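Long-range contacts in putative methyltransferase (Porphyromonas gingivalis, PDB 3LL7), which is a putative methyltransferase, so probably transfers methyl groups from S-adenosylmethionine to a substrate that has not been identified: residues Tyr166-Pro171 / Ser204-Leu209; Tyr182-Cys187 / Trp216-Ser221; Val225-Val230 / Leu241-Leu246; Pro257-Asn262 / Pro271-Met276. One frame throughout, in Å; residues are numbered along the deposited sequence.

Interaction 1 (Tyr166-Pro171 / Ser204-Leu209); sequences YIYVDP and SILAKL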
loop_
_atom_site.group_PDB
_atom_site.type_symbol
_atom_site.label_atom_id
_atom_site.label_comp_id
_atom_site.label_asym_id
_atom_site.label_seq_id
_atom_site.Cartn_x
_atom_site.Cartn_y
_atom_site.Cartn_z
ATOM N N TYR A 166 18.548 11.227 -1.118
ATOM C CA TYR A 166 17.813 9.975 -0.906
ATOM C C TYR A 166 18.055 8.897 -1.948
ATOM O O TYR A 166 18.171 9.177 -3.148
ATOM C CB TYR A 166 16.316 10.233 -0.815
ATOM C CG TYR A 166 15.931 11.421 0.008
ATOM C CD1 TYR A 166 15.666 11.293 1.373
ATOM C CD2 TYR A 166 15.817 12.685 -0.578
ATOM C CE1 TYR A 166 15.306 12.408 2.146
ATOM C CE2 TYR A 166 15.443 13.793 0.178
ATOM C CZ TYR A 166 15.193 13.645 1.534
ATOM O OH TYR A 166 14.812 14.748 2.260
ATOM N N ILE A 167 18.165 7.665 -1.469
ATOM C CA ILE A 167 18.220 6.496 -2.326
ATOM C C ILE A 167 16.969 5.659 -2.047
ATOM O O ILE A 167 16.732 5.226 -0.906
ATOM C CB ILE A 167 19.517 5.665 -2.118
ATOM C CG1 ILE A 167 20.737 6.468 -2.595
ATOM C CG2 ILE A 167 19.449 4.355 -2.876
ATOM C CD1 ILE A 167 22.070 5.861 -2.243
ATOM N N TYR A 168 16.180 5.451 -3.096
ATOM C CA TYR A 168 14.928 4.704 -3.003
ATOM C C TYR A 168 15.079 3.318 -3.648
ATOM O O TYR A 168 15.695 3.183 -4.717
ATOM C CB TYR A 168 13.805 5.512 -3.662
ATOM C CG TYR A 168 12.493 4.789 -3.693
ATOM C CD1 TYR A 168 11.729 4.631 -2.532
ATOM C CD2 TYR A 168 12.026 4.222 -4.882
ATOM C CE1 TYR A 168 10.492 3.939 -2.580
ATOM C CE2 TYR A 168 10.836 3.529 -4.930
ATOM C CZ TYR A 168 10.081 3.383 -3.778
ATOM O OH TYR A 168 8.891 2.705 -3.848
ATOM N N VAL A 169 14.552 2.292 -2.981
ATOM C CA VAL A 169 14.610 0.935 -3.487
ATOM C C VAL A 169 13.288 0.199 -3.225
ATOM O O VAL A 169 12.710 0.293 -2.145
ATOM C CB VAL A 169 15.867 0.182 -2.918
ATOM C CG1 VAL A 169 15.844 0.112 -1.375
ATOM C CG2 VAL A 169 16.091 -1.194 -3.590
ATOM N N ASP A 170 12.830 -0.535 -4.225
ATOM C CA ASP A 170 11.610 -1.347 -4.115
ATOM C C ASP A 170 11.978 -2.755 -4.580
ATOM O O ASP A 170 11.853 -3.072 -5.763
ATOM C CB ASP A 170 10.500 -0.695 -4.976
ATOM C CG ASP A 170 9.229 -1.537 -5.082
ATOM O OD1 ASP A 170 9.066 -2.507 -4.314
ATOM O OD2 ASP A 170 8.392 -1.226 -5.973
ATOM N N PRO A 171 12.460 -3.603 -3.642
ATOM C CA PRO A 171 13.002 -4.905 -4.040
ATOM C C PRO A 171 11.928 -5.880 -4.513
ATOM O O PRO A 171 10.741 -5.701 -4.212
ATOM C CB PRO A 171 13.696 -5.428 -2.766
ATOM C CG PRO A 171 13.245 -4.566 -1.651
ATOM C CD PRO A 171 12.783 -3.262 -2.242
ATOM N N SER A 204 19.426 9.561 3.490
ATOM C CA SER A 204 18.637 8.390 3.860
ATOM C C SER A 204 18.424 7.419 2.708
ATOM O O SER A 204 18.440 7.820 1.543
ATOM C CB SER A 204 17.255 8.816 4.359
ATOM O OG SER A 204 17.349 9.417 5.638
ATOM N N ILE A 205 18.231 6.148 3.047
ATOM C CA ILE A 205 17.666 5.176 2.116
ATOM C C ILE A 205 16.208 4.940 2.507
ATOM O O ILE A 205 15.916 4.733 3.697
ATOM C CB ILE A 205 18.377 3.819 2.167
ATOM C CG1 ILE A 205 19.819 3.936 1.614
ATOM C CG2 ILE A 205 17.604 2.771 1.358
ATOM C CD1 ILE A 205 20.658 2.715 1.906
ATOM N N LEU A 206 15.330 4.946 1.505
ATOM C CA LEU A 206 13.884 4.668 1.706
ATOM C C LEU A 206 13.580 3.387 0.929
ATOM O O LEU A 206 13.801 3.344 -0.292
ATOM C CB LEU A 206 13.035 5.818 1.161
ATOM C CG LEU A 206 11.508 5.714 1.375
ATOM C CD1 LEU A 206 11.139 5.703 2.885
ATOM C CD2 LEU A 206 10.752 6.808 0.612
ATOM N N ALA A 207 13.157 2.345 1.635
ATOM C CA ALA A 207 12.863 1.056 1.024
ATOM C C ALA A 207 11.378 0.784 1.125
ATOM O O ALA A 207 10.782 0.945 2.203
ATOM C CB ALA A 207 13.634 -0.055 1.716
ATOM N N LYS A 208 10.789 0.393 0.000
ATOM C CA LYS A 208 9.386 0.007 -0.027
ATOM C C LYS A 208 9.320 -1.495 0.011
ATOM O O LYS A 208 9.885 -2.168 -0.853
ATOM C CB LYS A 208 8.717 0.498 -1.314
ATOM C CG LYS A 208 7.275 -0.018 -1.453
ATOM C CD LYS A 208 6.776 0.329 -2.862
ATOM C CE LYS A 208 5.992 -0.779 -3.478
ATOM N NZ LYS A 208 5.643 -0.393 -4.877
ATOM N N LEU A 209 8.613 -2.025 1.003
ATOM C CA LEU A 209 8.582 -3.463 1.241
ATOM C C LEU A 209 7.178 -4.016 1.100
ATOM O O LEU A 209 6.192 -3.298 1.283
ATOM C CB LEU A 209 9.118 -3.775 2.633
ATOM C CG LEU A 209 10.524 -3.289 2.977
ATOM C CD1 LEU A 209 10.793 -3.530 4.463
ATOM C CD2 LEU A 209 11.565 -3.994 2.116
HETATM O O HOH W 1 9.337 -4.519 -2.125
#
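V169 and A207 meet at the apolar centre, CG1 of V169 lying 3.8 Å from CB of A207. With chi1 at 60°, CG1 sits between the backbone N and the carbonyl carbon and also comes near CG2 of I205. I167 continues this face, its CB 4.1 Å from CG1 of I205. On the other face the Y168 ring crosses L206 obliquely, CD1 being 3.9 Å from CD2 of L206, and Y168 OH rests beside CB and CD of K208 while bonding D107.

The backbones are in parallel register, their axes 17° apart. Four N-H...O bonds alternate between them, from I167 N to S204 O (3.0 Å) as far as K208 N to V169 O (2.9 Å). At the polar edge K208 and D170 run side by side. NZ of K208 approaches OD2 of D170 at 3.1 Å from above the carboxylate plane, closing a salt bridge, and also bonds S79.

Both are inner strands of the mixed sheet. Parallel strand 96-99 flanks 166-171 and antiparallel strand 236-244 flanks 204-209, while helix 191-198 packs over the face bearing I167, V169 and I205, consistent with a Rossmann-like methyltransferase core.

Interaction 2 (Tyr182-Cys187 / Trp216-Ser221); sequences YAIADC and WDTLQS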
loop_
_atom_site.group_PDB
_atom_site.type_symbol
_atom_site.label_atom_id
_atom_site.label_comp_id
_atom_site.label_asym_id
_atom_site.label_seq_id
_atom_site.Cartn_x
_atom_site.Cartn_y
_atom_site.Cartn_z
ATOM N N TYR A 182 7.344 -14.449 3.140
ATOM C CA TYR A 182 8.209 -13.418 2.559
ATOM C C TYR A 182 9.067 -12.788 3.664
ATOM O O TYR A 182 8.571 -12.049 4.514
ATOM C CB TYR A 182 7.385 -12.357 1.803
ATOM C CG TYR A 182 8.186 -11.430 0.876
ATOM C CD1 TYR A 182 9.588 -11.326 0.963
ATOM C CD2 TYR A 182 7.534 -10.623 -0.072
ATOM C CE1 TYR A 182 10.319 -10.452 0.123
ATOM C CE2 TYR A 182 8.256 -9.749 -0.916
ATOM C CZ TYR A 182 9.643 -9.671 -0.809
ATOM O OH TYR A 182 10.353 -8.819 -1.632
ATOM N N ALA A 183 10.358 -13.110 3.639
ATOM C CA ALA A 183 11.320 -12.623 4.625
ATOM C C ALA A 183 12.258 -11.577 4.032
ATOM O O ALA A 183 12.500 -11.550 2.820
ATOM C CB ALA A 183 12.127 -13.789 5.203
ATOM N N ILE A 184 12.786 -10.724 4.908
ATOM C CA ILE A 184 13.775 -9.708 4.558
ATOM C C ILE A 184 15.013 -10.294 3.858
ATOM O O ILE A 184 15.658 -9.615 3.054
ATOM C CB ILE A 184 14.198 -8.916 5.829
ATOM C CG1 ILE A 184 14.625 -7.484 5.482
ATOM C CG2 ILE A 184 15.259 -9.701 6.632
ATOM C CD1 ILE A 184 13.444 -6.568 5.077
ATOM N N ALA A 185 15.328 -11.555 4.164
ATOM C CA ALA A 185 16.435 -12.276 3.530
ATOM C C ALA A 185 16.172 -12.552 2.048
ATOM O O ALA A 185 17.107 -12.769 1.288
ATOM C CB ALA A 185 16.727 -13.586 4.282
ATOM N N ASP A 186 14.899 -12.512 1.645
ATOM C CA ASP A 186 14.491 -12.846 0.273
ATOM C C ASP A 186 14.509 -11.650 -0.680
ATOM O O ASP A 186 14.252 -11.814 -1.877
ATOM C CB ASP A 186 13.091 -13.473 0.261
ATOM C CG ASP A 186 12.978 -14.682 1.172
ATOM O OD1 ASP A 186 13.948 -15.464 1.264
ATOM O OD2 ASP A 186 11.908 -14.839 1.800
ATOM N N CYS A 187 14.811 -10.464 -0.154
ATOM C CA CYS A 187 14.796 -9.233 -0.954
ATOM C C CYS A 187 15.848 -9.220 -2.056
ATOM O O CYS A 187 17.017 -9.541 -1.826
ATOM C CB CYS A 187 14.935 -7.993 -0.068
ATOM S SG CYS A 187 13.407 -7.589 0.815
ATOM N N TRP A 216 8.559 -7.187 12.782
ATOM C CA TRP A 216 9.593 -7.438 13.761
ATOM C C TRP A 216 10.826 -8.014 13.063
ATOM O O TRP A 216 11.944 -7.577 13.328
ATOM C CB TRP A 216 9.078 -8.318 14.917
ATOM C CG TRP A 216 10.011 -8.380 16.096
ATOM C CD1 TRP A 216 10.535 -9.509 16.661
ATOM C CD2 TRP A 216 10.547 -7.275 16.842
ATOM N NE1 TRP A 216 11.358 -9.179 17.714
ATOM C CE2 TRP A 216 11.385 -7.814 17.844
ATOM C CE3 TRP A 216 10.403 -5.883 16.761
ATOM C CZ2 TRP A 216 12.076 -7.011 18.760
ATOM C CZ3 TRP A 216 11.093 -5.085 17.674
ATOM C CH2 TRP A 216 11.915 -5.653 18.658
ATOM N N ASP A 217 10.617 -8.929 12.116
ATOM C CA ASP A 217 11.722 -9.458 11.304
ATOM C C ASP A 217 12.481 -8.319 10.628
ATOM O O ASP A 217 13.712 -8.283 10.663
ATOM C CB ASP A 217 11.217 -10.438 10.238
ATOM C CG ASP A 217 12.362 -11.084 9.429
ATOM O OD1 ASP A 217 13.096 -11.915 10.006
ATOM O OD2 ASP A 217 12.519 -10.779 8.221
ATOM N N THR A 218 11.741 -7.391 10.018
ATOM C CA THR A 218 12.347 -6.227 9.403
ATOM C C THR A 218 13.185 -5.427 10.396
ATOM O O THR A 218 14.332 -5.092 10.100
ATOM C CB THR A 218 11.296 -5.289 8.763
ATOM O OG1 THR A 218 10.547 -6.006 7.775
ATOM C CG2 THR A 218 11.965 -4.063 8.107
ATOM N N LEU A 219 12.597 -5.103 11.551
ATOM C CA LEU A 219 13.258 -4.254 12.547
ATOM C C LEU A 219 14.468 -4.938 13.186
ATOM O O LEU A 219 15.413 -4.263 13.597
ATOM C CB LEU A 219 12.267 -3.757 13.616
ATOM C CG LEU A 219 11.217 -2.722 13.165
ATOM C CD1 LEU A 219 10.242 -2.396 14.293
ATOM C CD2 LEU A 219 11.858 -1.431 12.634
ATOM N N GLN A 220 14.433 -6.267 13.271
ATOM C CA GLN A 220 15.572 -7.037 13.781
ATOM C C GLN A 220 16.692 -7.177 12.749
ATOM O O GLN A 220 17.848 -7.340 13.120
ATOM C CB GLN A 220 15.136 -8.427 14.261
ATOM C CG GLN A 220 14.312 -8.427 15.538
ATOM C CD GLN A 220 14.126 -9.826 16.109
ATOM O OE1 GLN A 220 13.545 -10.702 15.465
ATOM N NE2 GLN A 220 14.620 -10.041 17.323
ATOM N N SER A 221 16.352 -7.106 11.463
ATOM C CA SER A 221 17.318 -7.429 10.390
ATOM C C SER A 221 18.026 -6.250 9.747
ATOM O O SER A 221 19.106 -6.403 9.182
ATOM C CB SER A 221 16.659 -8.243 9.281
ATOM O OG SER A 221 15.963 -9.350 9.809
#
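The carboxylate of D217 is the flat group that reaches I184: its OD2 takes the I184 backbone N-H at 3.3 Å, a long and weak bond although nearly straight at 161°. The same oxygen has CG2 of I184 at 3.3 Å, so the backbone N and a methyl of one residue both crowd it. CG of D217 stands anti to its backbone N (chi1 -176°). Two other flat groups lie outside the meeting itself. Within its own segment the D186 carboxylate receives A183 N on OD2 at 3.0 Å, from above its plane, and within the helix the W216 ring has CG of Q220 over one face, offset toward the rim.

The contact joins a 3-10 turn, 184-186, in the connection between strands 166-173 and 187-188 to helix 215-221. That helix is the connection of a beta-alpha-beta crossover from strand 204-209 to strand 225-233, with strand 236-244 between the two in the sheet. I184 is the residue of the turn that enters this junction, and it also touches L209 of the sheet.

CG2 of I184 lies only 3.3 Å from CB of S221, closer than two carbons normally pack. The S221 hydroxyl is turned back on its own helix, OG donating to D217 O at 2.6 Å. CD1 of I184 approaches OG1 of T218 at 4.0 Å, the two side chains crossing at about a right angle; that hydroxyl is bonded to D214 O.

Interaction 3 (Val225-Val230 / Leu241-Leu246); sequences VQELHV and LVRMSL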
loop_
_atom_site.group_PDB
_atom_site.type_symbol
_atom_site.label_atom_id
_atom_site.label_comp_id
_atom_site.label_asym_id
_atom_site.label_seq_id
_atom_site.Cartn_x
_atom_site.Cartn_y
_atom_site.Cartn_z
ATOM N N VAL A 225 17.718 1.819 10.959
ATOM C CA VAL A 225 16.316 2.172 10.695
ATOM C C VAL A 225 15.897 3.314 11.616
ATOM O O VAL A 225 16.143 3.266 12.818
ATOM C CB VAL A 225 15.391 0.955 10.891
ATOM C CG1 VAL A 225 13.912 1.373 10.808
ATOM C CG2 VAL A 225 15.676 -0.095 9.834
ATOM N N GLN A 226 15.268 4.336 11.039
ATOM C CA GLN A 226 14.817 5.505 11.789
ATOM C C GLN A 226 13.308 5.556 11.999
ATOM O O GLN A 226 12.841 6.158 12.954
ATOM C CB GLN A 226 15.252 6.781 11.082
ATOM C CG GLN A 226 16.784 6.952 11.052
ATOM C CD GLN A 226 17.395 7.039 12.437
ATOM O OE1 GLN A 226 16.917 7.779 13.306
ATOM N NE2 GLN A 226 18.464 6.274 12.655
ATOM N N GLU A 227 12.563 4.957 11.076
ATOM C CA GLU A 227 11.092 4.917 11.138
ATOM C C GLU A 227 10.573 3.835 10.203
ATOM O O GLU A 227 11.200 3.550 9.182
ATOM C CB GLU A 227 10.460 6.285 10.798
ATOM C CG GLU A 227 10.903 6.909 9.455
ATOM C CD GLU A 227 10.326 8.312 9.226
ATOM O OE1 GLU A 227 9.217 8.615 9.691
ATOM O OE2 GLU A 227 11.001 9.135 8.583
ATOM N N LEU A 228 9.415 3.250 10.529
ATOM C CA LEU A 228 8.769 2.270 9.660
ATOM C C LEU A 228 7.295 2.687 9.532
ATOM O O LEU A 228 6.631 2.948 10.530
ATOM C CB LEU A 228 8.928 0.853 10.262
ATOM C CG LEU A 228 8.433 -0.338 9.432
ATOM C CD1 LEU A 228 9.121 -1.632 9.808
ATOM C CD2 LEU A 228 6.867 -0.497 9.577
ATOM N N HIS A 229 6.795 2.779 8.306
ATOM C CA HIS A 229 5.421 3.220 8.092
ATOM C C HIS A 229 4.624 2.049 7.523
ATOM O O HIS A 229 5.078 1.401 6.557
ATOM C CB HIS A 229 5.381 4.368 7.084
ATOM C CG HIS A 229 5.943 5.656 7.611
ATOM N ND1 HIS A 229 5.302 6.860 7.444
ATOM C CD2 HIS A 229 7.077 5.924 8.301
ATOM C CE1 HIS A 229 6.014 7.818 8.010
ATOM N NE2 HIS A 229 7.096 7.274 8.540
ATOM N N VAL A 230 3.449 1.788 8.095
ATOM C CA VAL A 230 2.549 0.768 7.554
ATOM C C VAL A 230 1.451 1.522 6.839
ATOM O O VAL A 230 0.706 2.302 7.476
ATOM C CB VAL A 230 1.941 -0.125 8.670
ATOM C CG1 VAL A 230 0.959 -1.144 8.062
ATOM C CG2 VAL A 230 3.064 -0.800 9.453
ATOM N N LEU A 241 7.070 1.073 4.536
ATOM C CA LEU A 241 8.151 1.932 4.094
ATOM C C LEU A 241 9.099 2.047 5.248
ATOM O O LEU A 241 8.680 2.282 6.388
ATOM C CB LEU A 241 7.603 3.298 3.731
ATOM C CG LEU A 241 6.730 3.354 2.499
ATOM C CD1 LEU A 241 6.012 4.697 2.432
ATOM C CD2 LEU A 241 7.610 3.172 1.250
ATOM N N VAL A 242 10.380 1.832 4.975
ATOM C CA VAL A 242 11.377 1.934 6.028
ATOM C C VAL A 242 12.392 2.986 5.619
ATOM O O VAL A 242 12.808 3.014 4.463
ATOM C CB VAL A 242 12.086 0.595 6.205
ATOM C CG1 VAL A 242 13.080 0.697 7.307
ATOM C CG2 VAL A 242 11.080 -0.514 6.529
ATOM N N ARG A 243 12.750 3.884 6.535
ATOM C CA ARG A 243 13.826 4.828 6.253
ATOM C C ARG A 243 15.026 4.515 7.117
ATOM O O ARG A 243 14.876 4.320 8.333
ATOM C CB ARG A 243 13.369 6.264 6.474
ATOM C CG ARG A 243 14.457 7.313 6.103
ATOM C CD ARG A 243 13.902 8.720 6.211
ATOM N NE ARG A 243 13.605 9.090 7.596
ATOM C CZ ARG A 243 14.525 9.520 8.465
ATOM N NH1 ARG A 243 14.170 9.858 9.706
ATOM N NH2 ARG A 243 15.807 9.626 8.106
HETATM N N MSE A 244 16.206 4.441 6.481
HETATM C CA MSE A 244 17.487 4.198 7.160
HETATM C C MSE A 244 18.419 5.374 6.957
HETATM O O MSE A 244 18.389 6.020 5.914
HETATM C CB MSE A 244 18.195 2.955 6.618
HETATM C CG MSE A 244 17.636 1.673 7.150
HETATM SE SE MSE A 244 17.962 0.216 5.939
HETATM C CE MSE A 244 16.728 0.870 4.595
ATOM N N SER A 245 19.253 5.651 7.952
ATOM C CA SER A 245 20.148 6.776 7.863
ATOM C C SER A 245 21.283 6.598 8.863
ATOM O O SER A 245 21.028 6.312 10.040
ATOM C CB SER A 245 19.379 8.075 8.128
ATOM O OG SER A 245 20.220 9.213 7.999
ATOM N N LEU A 246 22.520 6.703 8.369
ATOM C CA LEU A 246 23.747 6.753 9.216
ATOM C C LEU A 246 23.889 8.131 9.855
ATOM O O LEU A 246 24.715 8.353 10.755
ATOM C CB LEU A 246 24.990 6.504 8.364
ATOM C CG LEU A 246 25.479 5.116 7.935
ATOM C CD1 LEU A 246 26.780 5.268 7.135
ATOM C CD2 LEU A 246 25.715 4.191 9.107
#
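The beta hairpin of strands 225-233 and 236-244 brings E227 and R243 together across an antiparallel pair containing a beta bulge. V225 faces M244 and E227 faces R243, so the register slips by one at Q226. There the Q226 N-H points almost straight at R243 O (2.7 Å, 177°). Beyond the bulge regular pairing resumes, with R243 N bonded to E227 O and H229 N to L241 O.

V225, L228 and V242 share one sheet face. CG1 of V242 is 3.7 Å from CG1 of V225, and its CG2 is 3.9 Å from CG of L228. Helix 215-221 lies against V225 and L228.

On the face bearing E227 and R243, the guanidinium has CB of the bulge residue Q226 over one side, 3.5 Å from NH1. R243 NH2 forms a salt bridge with E248 and bonds S204. E227 is gripped at both oxygens: H229 NE2 donates to OE1 at 2.8 Å, within the imidazole plane but above the carboxylate plane, while H229 ND1 bonds Y86. R243 NH1 adds a weak bond to OE2. Carboxylate and guanidinium planes are 88° apart, and their salt bridge runs from R243 NE to the anti lone pair of E227 OE2 at 2.8 Å.

Interaction 4 (Pro257-Asn262 / Pro271-Met276); sequences PIHAIN and PFIFTM. With FMT (formic acid), chain E; FMT (formic acid), chain I.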
loop_
_atom_site.group_PDB
_atom_site.type_symbol
_atom_site.label_atom_id
_atom_site.label_comp_id
_atom_site.label_asym_id
_atom_site.label_seq_id
_atom_site.Cartn_x
_atom_site.Cartn_y
_atom_site.Cartn_z
ATOM N N PRO A 257 10.164 4.233 15.803
ATOM C CA PRO A 257 8.796 4.718 15.594
ATOM C C PRO A 257 8.095 4.016 14.423
ATOM O O PRO A 257 8.599 4.028 13.297
ATOM C CB PRO A 257 8.992 6.202 15.235
ATOM C CG PRO A 257 10.333 6.567 15.811
ATOM C CD PRO A 257 11.154 5.321 15.697
ATOM N N ILE A 258 6.942 3.420 14.709
ATOM C CA ILE A 258 6.085 2.788 13.713
ATOM C C ILE A 258 4.903 3.703 13.461
ATOM O O ILE A 258 4.173 4.067 14.407
ATOM C CB ILE A 258 5.602 1.409 14.196
ATOM C CG1 ILE A 258 6.825 0.509 14.516
ATOM C CG2 ILE A 258 4.722 0.730 13.158
ATOM C CD1 ILE A 258 6.464 -0.704 15.364
ATOM N N HIS A 259 4.693 4.049 12.188
ATOM C CA HIS A 259 3.557 4.872 11.787
ATOM C C HIS A 259 2.507 4.014 11.097
ATOM O O HIS A 259 2.802 3.386 10.056
ATOM C CB HIS A 259 3.996 5.923 10.761
ATOM C CG HIS A 259 4.935 6.954 11.294
ATOM N ND1 HIS A 259 6.083 6.646 11.995
ATOM C CD2 HIS A 259 4.893 8.303 11.209
ATOM C CE1 HIS A 259 6.710 7.766 12.316
ATOM N NE2 HIS A 259 6.008 8.782 11.847
ATOM N N ALA A 260 1.282 4.018 11.626
ATOM C CA ALA A 260 0.204 3.259 10.998
ATOM C C ALA A 260 -0.718 4.262 10.386
ATOM O O ALA A 260 -1.242 5.146 11.087
ATOM C CB ALA A 260 -0.531 2.368 12.046
ATOM N N ILE A 261 -0.905 4.174 9.071
ATOM C CA ILE A 261 -1.725 5.194 8.438
ATOM C C ILE A 261 -2.684 4.609 7.430
ATOM O O ILE A 261 -2.332 3.696 6.694
ATOM C CB ILE A 261 -0.895 6.325 7.851
ATOM C CG1 ILE A 261 -1.810 7.569 7.582
ATOM C CG2 ILE A 261 -0.120 5.843 6.651
ATOM C CD1 ILE A 261 -1.063 8.914 7.594
ATOM N N ASN A 262 -3.897 5.136 7.421
ATOM C CA ASN A 262 -4.908 4.659 6.514
ATOM C C ASN A 262 -5.253 5.820 5.620
ATOM O O ASN A 262 -5.955 6.718 6.053
ATOM C CB ASN A 262 -6.155 4.177 7.299
ATOM C CG ASN A 262 -7.184 3.509 6.420
ATOM O OD1 ASN A 262 -6.842 2.791 5.487
ATOM N ND2 ASN A 262 -8.480 3.735 6.720
ATOM N N PRO A 271 -1.080 10.153 11.298
ATOM C CA PRO A 271 -0.661 8.762 11.567
ATOM C C PRO A 271 -0.873 8.382 13.030
ATOM O O PRO A 271 -0.859 9.262 13.898
ATOM C CB PRO A 271 0.835 8.796 11.292
ATOM C CG PRO A 271 1.259 10.221 11.621
ATOM C CD PRO A 271 0.072 11.069 11.160
ATOM N N PHE A 272 -1.058 7.094 13.295
ATOM C CA PHE A 272 -0.926 6.578 14.659
ATOM C C PHE A 272 0.536 6.175 14.830
ATOM O O PHE A 272 1.022 5.274 14.135
ATOM C CB PHE A 272 -1.839 5.364 14.828
ATOM C CG PHE A 272 -1.973 4.908 16.242
ATOM C CD1 PHE A 272 -3.056 5.336 17.012
ATOM C CD2 PHE A 272 -1.001 4.098 16.814
ATOM C CE1 PHE A 272 -3.188 4.960 18.334
ATOM C CE2 PHE A 272 -1.125 3.697 18.168
ATOM C CZ PHE A 272 -2.225 4.139 18.924
ATOM N N ILE A 273 1.263 6.853 15.706
ATOM C CA ILE A 273 2.685 6.548 15.864
ATOM C C ILE A 273 2.922 5.902 17.229
ATOM O O ILE A 273 2.436 6.403 18.253
ATOM C CB ILE A 273 3.525 7.821 15.766
ATOM C CG1 ILE A 273 3.190 8.613 14.477
ATOM C CG2 ILE A 273 5.039 7.521 15.878
ATOM C CD1 ILE A 273 3.951 9.960 14.415
ATOM N N PHE A 274 3.657 4.792 17.237
ATOM C CA PHE A 274 3.963 4.099 18.491
ATOM C C PHE A 274 5.280 3.321 18.331
ATOM O O PHE A 274 5.924 3.393 17.278
ATOM C CB PHE A 274 2.791 3.148 18.895
ATOM C CG PHE A 274 2.706 1.893 18.058
ATOM C CD1 PHE A 274 2.952 0.643 18.645
ATOM C CD2 PHE A 274 2.382 1.948 16.675
ATOM C CE1 PHE A 274 2.892 -0.527 17.869
ATOM C CE2 PHE A 274 2.345 0.781 15.911
ATOM C CZ PHE A 274 2.611 -0.464 16.524
ATOM N N THR A 275 5.671 2.582 19.371
ATOM C CA THR A 275 6.854 1.720 19.315
ATOM C C THR A 275 6.512 0.366 19.897
ATOM O O THR A 275 5.569 0.238 20.689
ATOM C CB THR A 275 8.021 2.288 20.152
ATOM O OG1 THR A 275 7.634 2.359 21.533
ATOM C CG2 THR A 275 8.421 3.662 19.654
HETATM N N MSE A 276 7.269 -0.652 19.513
HETATM C CA MSE A 276 7.028 -1.985 20.014
HETATM C C MSE A 276 7.236 -2.019 21.530
HETATM O O MSE A 276 6.530 -2.760 22.234
HETATM C CB MSE A 276 7.936 -3.010 19.336
HETATM C CG MSE A 276 7.482 -3.365 17.919
HETATM SE SE MSE A 276 5.547 -3.712 17.784
HETATM C CE MSE A 276 5.269 -5.193 18.995
HETATM C C FMT E . -4.993 6.399 10.926
HETATM O O1 FMT E . -4.179 5.911 11.735
HETATM O O2 FMT E . -4.728 6.901 9.818
HETATM C C FMT I . -9.233 5.929 9.229
HETATM O O1 FMT I . -8.932 6.368 10.339
HETATM O O2 FMT I . -9.794 4.848 9.074
#
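I273 lies alongside the H259 ring, and its side chain can be followed outward from the strand. CB is near the carbonyl oxygen of I258. CG2 branches toward the P257 end, coming 4.2 Å from CB of P257 and also near CE1 of H259. CG1, anti to the carbonyl carbon of I273 (chi1 -52°), is placed over one face of the imidazole, 3.9 Å from the ring centroid and 17° off its normal, which defines a CH-pi contact. At the tip, CD1 reaches NE2 of H259 at 3.5 Å. P271 adds its CB and CG near CD2 of the same ring.

The other face of this antiparallel hairpin is apolar. There CE2 of F274 lies 3.6 Å from CG2 of I258. CD1 of I258 continues to CG of M276, a selenomethionine, at 3.8 Å. T275, at the N-cap, directs OG1 to E278 N at the start of the following helix.

Two hydrogen-bonded pairs, I258 with F274 and A260 with F272, supply four backbone bonds, I258 N to F274 O being 2.8 Å at 173°. Past them N262 N donates to a formic acid, probably from the crystallisation liquor, at 3.1 Å from its O2, and N262 ND2 bonds a second one.

Strand 258-263 is flanked on its other side by the parallel strand 225-233, where H229 stacks on H259. Helices 299-304 and 307-314 pack on the face of F272 and F274, and R313 bonds I273 O.

Interactions 1, 3 and 4 lie in one mixed sheet. Strand 204-209 of interaction 1 borders strand 236-244 of interaction 3, with I205 O 2.8 Å from M244 N. Interaction 3 in turn meets interaction 4 where L228 O is 2.8 Å from H259 N, while interactions 1 and 4 stay about 10 Å apart at their nearest atoms. Interaction 2 sits over the sheet and touches all three: T218 CG2 is 3.9 Å from L209 CD1 and 4.0 Å from V242 CG2, and W216 CZ3 is 4.0 Å from M276 CG. A bound 1,2-ethanediol about 3 Å from the D170 side chain may mark a pocket at the end of interaction 1.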